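Local coordinates for head completion protein gp6 (Enterobacteria phage HK97, PDB 3JVO) that completes the phage head by joining the portal protein to the stopper protein gp7 in a ring whose open channel lets the DNA out, at residues I18-E22 with D23-E27; D54-A57 with A58-G61. All coordinates share one frame; numbering follows the deposited sequence.

Overall arrangement
Contacts 1 and 2 stand at the starts of two helices that follow each other in the chain. Contact 1 (18-22 with 23-27) is the connection between helix 11-17 and helix 26-44, out on the surface with its centre about 16 Å from the centre of the chain. Contact 2 (54-57 with 58-61) comes later, where the loop after helix 26-44 turns into helix 57-72, and is partly buried. Their centres lie about 23 Å apart and their nearest atoms about 11 Å, so they do not touch. Both reach the same neighbouring subunit, placing the two helix starts among the interfaces of the thirteen-membered ring.

Contact 1. Residues I18-E22 with D23-E27; sequences IEFEE and DDRDE
One water, water 1, is gripped by three groups and ties the loop to the start of the next helix. It donates to Glu22 O at 2.7 Å and to Asp26 OD1 at 2.8 Å, and accepts from Arg25 N at 2.9 Å, the backbone amide at the N-cap position. The water also sits at the edge of the Phe20 ring, in its plane. Phe20, with CG anti to its amide nitrogen (chi1 -169°), swings its ring toward the turn, where CE2 meets Arg25 CB at 3.8 Å and CZ lies equally near Arg25 CG. The aliphatic base of the arginine thus crosses CE2 and CZ of the ring obliquely, while Phe71 of helix 57-72 meets Phe20 edge-to-face.

Beyond CG the arginine bends at chi2 (-63°) and its guanidinium curls back on its own turn. Arg25 NH1 donates to Asp24 O at 2.7 Å; the oxygen lies in the guanidinium plane, but the donor stands above the carbonyl plane. Asp24 OD2 is a longer, purely electrostatic partner. The side chains of Glu22 and Asp24 run alongside each other, pointing the same way, their carboxylates turned by 65°, with Glu22 OE1 only 3.6 Å from Asp24 OD1. Asp23 points elsewhere: its carboxylate and that of Asp26 both pair with Lys15 of the preceding helix.

Lys15 thus offsets Asp23 and Asp26, and Arg25 lies near Asp24, while the carboxylate of Glu22 does not touch the arginine. Asp24 OD1 is buried by the contact and has no modelled partner, which, with Glu22 so close, could raise the proton affinity of one of the two acids; the nearby arginine probably opposes this.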
loop_
_atom_site.group_PDB
_atom_site.type_symbol
_atom_site.label_atom_id
_atom_site.label_comp_id
_atom_site.label_asym_id
_atom_site.label_seq_id
_atom_site.Cartn_x
_atom_site.Cartn_y
_atom_site.Cartn_z
ATOM N N ILE G 18 32.217 12.572 16.486
ATOM C CA ILE G 18 30.919 12.328 17.080
ATOM C C ILE G 18 30.310 13.552 17.788
ATOM O O ILE G 18 29.280 13.418 18.440
ATOM C CB ILE G 18 30.954 11.146 18.059
ATOM C CG1 ILE G 18 32.091 11.315 19.090
ATOM C CG2 ILE G 18 31.022 9.823 17.276
ATOM C CD1 ILE G 18 32.088 10.257 20.196
ATOM N N GLU G 19 30.940 14.717 17.660
ATOM C CA GLU G 19 30.455 15.954 18.295
ATOM C C GLU G 19 30.212 15.747 19.782
ATOM O O GLU G 19 29.154 16.077 20.295
ATOM C CB GLU G 19 29.181 16.469 17.598
ATOM C CG GLU G 19 29.420 16.878 16.135
ATOM C CD GLU G 19 28.131 17.073 15.308
ATOM O OE1 GLU G 19 27.037 17.338 15.889
ATOM O OE2 GLU G 19 28.225 16.994 14.056
ATOM N N PHE G 20 31.200 15.169 20.457
ATOM C CA PHE G 20 31.091 14.814 21.871
ATOM C C PHE G 20 32.104 15.644 22.666
ATOM O O PHE G 20 33.311 15.455 22.533
ATOM C CB PHE G 20 31.354 13.307 22.051
ATOM C CG PHE G 20 31.004 12.769 23.429
ATOM C CD1 PHE G 20 29.683 12.536 23.789
ATOM C CD2 PHE G 20 32.007 12.481 24.355
ATOM C CE1 PHE G 20 29.356 12.033 25.058
ATOM C CE2 PHE G 20 31.695 11.972 25.628
ATOM C CZ PHE G 20 30.359 11.748 25.979
ATOM N N GLU G 21 31.615 16.560 23.492
ATOM C CA GLU G 21 32.499 17.499 24.197
ATOM C C GLU G 21 32.964 17.073 25.598
ATOM O O GLU G 21 34.018 17.517 26.059
ATOM C CB GLU G 21 31.881 18.907 24.245
ATOM C CG GLU G 21 32.172 19.753 22.988
ATOM C CD GLU G 21 31.129 19.579 21.875
ATOM O OE1 GLU G 21 30.253 18.683 21.999
ATOM O OE2 GLU G 21 31.182 20.346 20.874
ATOM N N GLU G 22 32.186 16.220 26.257
ATOM C CA GLU G 22 32.482 15.774 27.620
ATOM C C GLU G 22 33.740 14.908 27.676
ATOM O O GLU G 22 34.103 14.256 26.694
ATOM C CB GLU G 22 31.302 14.980 28.185
ATOM C CG GLU G 22 29.964 15.696 28.130
ATOM C CD GLU G 22 28.810 14.742 27.849
ATOM O OE1 GLU G 22 28.725 13.670 28.501
ATOM O OE2 GLU G 22 27.986 15.071 26.963
ATOM N N ASP G 23 34.383 14.891 28.841
ATOM C CA ASP G 23 35.653 14.198 29.018
ATOM C C ASP G 23 35.530 12.948 29.886
ATOM O O ASP G 23 36.524 12.248 30.117
ATOM C CB ASP G 23 36.707 15.152 29.604
ATOM C CG ASP G 23 37.136 16.240 28.617
ATOM O OD1 ASP G 23 37.206 15.971 27.383
ATOM O OD2 ASP G 23 37.410 17.371 29.085
ATOM N N ASP G 24 34.315 12.658 30.349
ATOM C CA ASP G 24 34.070 11.506 31.217
ATOM C C ASP G 24 33.852 10.152 30.508
ATOM O O ASP G 24 33.456 9.174 31.147
ATOM C CB ASP G 24 32.931 11.806 32.200
ATOM C CG ASP G 24 31.587 12.080 31.513
ATOM O OD1 ASP G 24 31.497 12.194 30.269
ATOM O OD2 ASP G 24 30.591 12.186 32.261
ATOM N N ARG G 25 34.129 10.088 29.208
ATOM C CA ARG G 25 33.961 8.845 28.461
ATOM C C ARG G 25 35.179 8.460 27.635
ATOM O O ARG G 25 35.065 7.710 26.668
ATOM C CB ARG G 25 32.722 8.911 27.559
ATOM C CG ARG G 25 31.402 8.858 28.291
ATOM C CD ARG G 25 31.243 7.539 29.024
ATOM N NE ARG G 25 30.008 7.498 29.805
ATOM C CZ ARG G 25 29.883 7.929 31.055
ATOM N NH1 ARG G 25 30.918 8.456 31.708
ATOM N NH2 ARG G 25 28.703 7.839 31.652
ATOM N N ASP G 26 36.347 8.943 28.043
ATOM C CA ASP G 26 37.581 8.772 27.260
ATOM C C ASP G 26 37.970 7.304 27.095
ATOM O O ASP G 26 38.408 6.898 26.028
ATOM C CB ASP G 26 38.741 9.561 27.891
ATOM C CG ASP G 26 38.570 11.085 27.772
ATOM O OD1 ASP G 26 37.745 11.574 26.967
ATOM O OD2 ASP G 26 39.279 11.809 28.497
ATOM N N GLU G 27 37.811 6.520 28.147
ATOM C CA GLU G 27 38.119 5.090 28.095
ATOM C C GLU G 27 37.182 4.305 27.154
ATOM O O GLU G 27 37.632 3.522 26.329
ATOM C CB GLU G 27 38.111 4.512 29.506
ATOM C CG GLU G 27 38.452 3.043 29.585
ATOM C CD GLU G 27 38.631 2.513 31.015
ATOM O OE1 GLU G 27 37.948 2.993 31.971
ATOM O OE2 GLU G 27 39.466 1.579 31.170
HETATM O O HOH W 1 34.982 11.680 26.976
#

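Contact 2. Residues D54-A57 with A58-G61; sequences DIPA and AVKG
Val59 has CG1 anti to the backbone N (chi1 175°), and Ile55 directs CG2 the same way relative to its own nitrogen; these torsions bring the two methyls together, Ile55 CG2 to Val59 CG1 at 3.8 Å. The branched side chains cross at about a right angle. The other methyl of the valine, CG2, lies beside the proline ring, 4.1 Å from Pro56 CD, so that Val59 covers both residues leading into the helix. Lys60 lays its aliphatic stem over the same backbone, with CG 3.6 Å from Pro56 O, before the chain bends at chi3 (60°).

Two backbone bonds open the helix. Lys60 N donates to Pro56 O at 3.0 Å, and Gly61 N donates to Ala57 O at 2.9 Å. Pro56 is the N-cap residue but has no polar side chain to accept a first-turn amide; the N-H of Ala58 is taken by the carboxylate of Asp38 of a neighbouring subunit, a hydrogen bond across the ring interface, and the negative charge is probably favoured by the helix dipole at this end. On the inner side, Met41 of helix 26-44 touches both Ile55 and Val59.

With its i to i+4 bonds running from the cap residue onward, this is the N-terminal first turn of helix 57-72, packed on helix 26-44 within the subunit and joined to the next subunit of the connector.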
loop_
_atom_site.group_PDB
_atom_site.type_symbol
_atom_site.label_atom_id
_atom_site.label_comp_id
_atom_site.label_asym_id
_atom_site.label_seq_id
_atom_site.Cartn_x
_atom_site.Cartn_y
_atom_site.Cartn_z
ATOM N N ASP G 54 52.188 5.645 8.162
ATOM C CA ASP G 54 51.928 4.860 6.946
ATOM C C ASP G 54 50.440 4.797 6.547
ATOM O O ASP G 54 50.121 4.558 5.384
ATOM C CB ASP G 54 52.468 3.439 7.100
ATOM C CG ASP G 54 53.988 3.384 7.177
ATOM O OD1 ASP G 54 54.657 4.360 6.755
ATOM O OD2 ASP G 54 54.505 2.346 7.661
ATOM N N ILE G 55 49.534 4.998 7.498
ATOM C CA ILE G 55 48.103 4.799 7.222
ATOM C C ILE G 55 47.544 5.860 6.261
ATOM O O ILE G 55 47.639 7.056 6.536
ATOM C CB ILE G 55 47.227 4.731 8.523
ATOM C CG1 ILE G 55 47.890 3.867 9.621
ATOM C CG2 ILE G 55 45.823 4.228 8.199
ATOM C CD1 ILE G 55 48.176 2.434 9.219
ATOM N N PRO G 56 46.972 5.424 5.125
ATOM C CA PRO G 56 46.413 6.372 4.166
ATOM C C PRO G 56 45.200 7.139 4.686
ATOM O O PRO G 56 44.445 6.639 5.537
ATOM C CB PRO G 56 45.972 5.478 3.001
ATOM C CG PRO G 56 46.698 4.195 3.180
ATOM C CD PRO G 56 46.851 4.032 4.656
ATOM N N ALA G 57 45.001 8.329 4.129
ATOM C CA ALA G 57 43.881 9.172 4.480
ATOM C C ALA G 57 42.523 8.468 4.284
ATOM O O ALA G 57 41.653 8.597 5.134
ATOM C CB ALA G 57 43.942 10.489 3.708
ATOM N N ALA G 58 42.337 7.718 3.189
ATOM C CA ALA G 58 41.031 7.076 2.959
ATOM C C ALA G 58 40.735 6.062 4.076
ATOM O O ALA G 58 39.579 5.927 4.513
ATOM C CB ALA G 58 40.967 6.403 1.582
ATOM N N VAL G 59 41.770 5.344 4.521
ATOM C CA VAL G 59 41.611 4.376 5.611
ATOM C C VAL G 59 41.292 5.124 6.914
ATOM O O VAL G 59 40.441 4.703 7.692
ATOM C CB VAL G 59 42.851 3.418 5.724
ATOM C CG1 VAL G 59 42.755 2.477 6.924
ATOM C CG2 VAL G 59 42.992 2.596 4.441
ATOM N N LYS G 60 41.929 6.262 7.142
ATOM C CA LYS G 60 41.574 7.062 8.291
ATOM C C LYS G 60 40.070 7.444 8.249
ATOM O O LYS G 60 39.366 7.369 9.257
ATOM C CB LYS G 60 42.495 8.270 8.384
ATOM C CG LYS G 60 43.908 7.916 8.889
ATOM C CD LYS G 60 44.914 9.058 8.732
ATOM C CE LYS G 60 44.488 10.309 9.501
ATOM N NZ LYS G 60 45.573 11.387 9.541
ATOM N N GLY G 61 39.584 7.804 7.063
ATOM C CA GLY G 61 38.174 8.088 6.844
ATOM C C GLY G 61 37.273 6.928 7.214
ATOM O O GLY G 61 36.247 7.134 7.870
#